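PDB 1SR8: cobalamin biosynthesis protein (cbiD) from Archaeoglobus fulgidus, which probably catalyses the S-adenosyl-L-methionine-dependent methylation of C-1 in cobalt-precorrin-5B to give cobalt-precorrin-6A, a step of anaerobic cobalamin biosynthesis. Local coordinates for residues T215-K218 with A219-Y222. Numbering follows the deposited sequence.
Sequences TGRK and AWLY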
# COMPACT_ATOMS: atom_id res chain seq x y z
N THR A 215 9.04 9.07 -5.31
CA THR A 215 7.97 8.51 -6.13
C THR A 215 7.19 7.34 -5.51
O THR A 215 6.04 7.10 -5.87
CB THR A 215 8.51 8.05 -7.51
OG1 THR A 215 9.62 7.17 -7.32
CG2 THR A 215 8.94 9.23 -8.33
N GLY A 216 7.82 6.62 -4.59
CA GLY A 216 7.15 5.51 -3.97
C GLY A 216 7.88 5.06 -2.73
O GLY A 216 8.85 5.69 -2.31
N ARG A 217 7.43 3.96 -2.13
CA ARG A 217 8.04 3.45 -0.92
C ARG A 217 9.52 3.07 -1.09
O ARG A 217 10.32 3.33 -0.20
CB ARG A 217 7.25 2.24 -0.40
CG ARG A 217 7.76 1.65 0.92
CD ARG A 217 7.67 2.66 2.07
NE ARG A 217 7.92 2.01 3.35
CZ ARG A 217 7.59 2.53 4.53
NH1 ARG A 217 6.99 3.71 4.58
NH2 ARG A 217 7.81 1.85 5.64
N LYS A 218 9.88 2.45 -2.21
CA LYS A 218 11.28 2.06 -2.40
C LYS A 218 12.16 3.29 -2.45
O LYS A 218 13.24 3.31 -1.87
CB LYS A 218 11.44 1.22 -3.67
CG LYS A 218 10.54 -0.02 -3.68
CD LYS A 218 10.81 -0.96 -4.86
CE LYS A 218 9.54 -1.70 -5.29
NZ LYS A 218 8.91 -2.51 -4.20
N ALA A 219 11.68 4.32 -3.14
CA ALA A 219 12.39 5.59 -3.28
C ALA A 219 12.55 6.24 -1.91
O ALA A 219 13.61 6.78 -1.57
CB ALA A 219 11.63 6.53 -4.20
N TRP A 220 11.47 6.18 -1.14
CA TRP A 220 11.42 6.74 0.21
C TRP A 220 12.47 6.07 1.08
O TRP A 220 13.16 6.74 1.86
CB TRP A 220 10.02 6.50 0.78
CG TRP A 220 9.76 7.07 2.15
CD1 TRP A 220 9.31 8.33 2.44
CD2 TRP A 220 9.88 6.39 3.40
NE1 TRP A 220 9.12 8.46 3.79
CE2 TRP A 220 9.46 7.29 4.41
CE3 TRP A 220 10.28 5.10 3.77
CZ2 TRP A 220 9.44 6.94 5.76
CZ3 TRP A 220 10.26 4.75 5.11
CH2 TRP A 220 9.84 5.67 6.10
N LEU A 221 12.60 4.76 0.96
CA LEU A 221 13.57 3.99 1.73
C LEU A 221 14.97 4.39 1.31
O LEU A 221 15.88 4.49 2.13
CB LEU A 221 13.38 2.49 1.51
CG LEU A 221 12.17 1.85 2.19
CD1 LEU A 221 11.97 0.42 1.71
CD2 LEU A 221 12.37 1.88 3.69
N TYR A 222 15.14 4.63 0.01
CA TYR A 222 16.43 5.03 -0.50
C TYR A 222 16.84 6.37 0.09
O TYR A 222 17.95 6.54 0.55
CB TYR A 222 16.39 5.14 -2.01
CG TYR A 222 17.75 5.38 -2.63
CD1 TYR A 222 18.65 4.32 -2.81
CD2 TYR A 222 18.13 6.65 -3.05
CE1 TYR A 222 19.90 4.53 -3.39
CE2 TYR A 222 19.37 6.88 -3.63
CZ TYR A 222 20.25 5.82 -3.81
OH TYR A 222 21.47 6.03 -4.42
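Arg217 lays its guanidinium flat on the indole of Trp220, one helical turn further on. The two side chains run next to each other and point the same way. From its CB, Arg217 starts away from the residues that follow. CG stands anti to the backbone N (chi1 -177°), and a bend at chi2 (62°) then brings the chain alongside the ring. CD is the first atom to reach it, 4.0 Å from Trp220 CE3. NE comes next, above the ring plane but outside the ring's edge, 3.9 Å from Trp220 CE3. CZ sits 3.5 Å from Trp220 CZ3, and this ring carbon lies under the middle of the guanidinium. NH1 is as close to CZ3, over the ring face but shifted toward its rim. NH2 lies out past the ring's edge, 3.8 Å from Trp220 CZ3. The planes differ by 7° with centres 4.2 Å apart, a parallel cation-pi stack. NH1 also donates a hydrogen bond to Ile6 O, which helps fix the rotation of the group. With an alanine here, Trp220 would probably lose the cation lying on this face, and Ile6 O the donor from NH1.

The stack lies on the first turn of helix 217-226, the helix of a beta-alpha-beta unit with strands 210-214 and 231-234 of the parallel sheet. Trp220 touches Thr214 on the first strand, and its NE1 makes a weak hydrogen bond to Pro232 O on the second. Gly216 is the N-cap. Its O accepts a hydrogen bond from Trp220 N at 2.9 Å. Leu221 N bonds to Arg217 O, and Leu221 CG packs 3.4 Å from that same oxygen. Tyr222 N bonds to Lys218 O. Just before the cap, Thr215 OG1 lies 3.8 Å from Ala219 CB and is weakly hydrogen-bonded to Phe254 N.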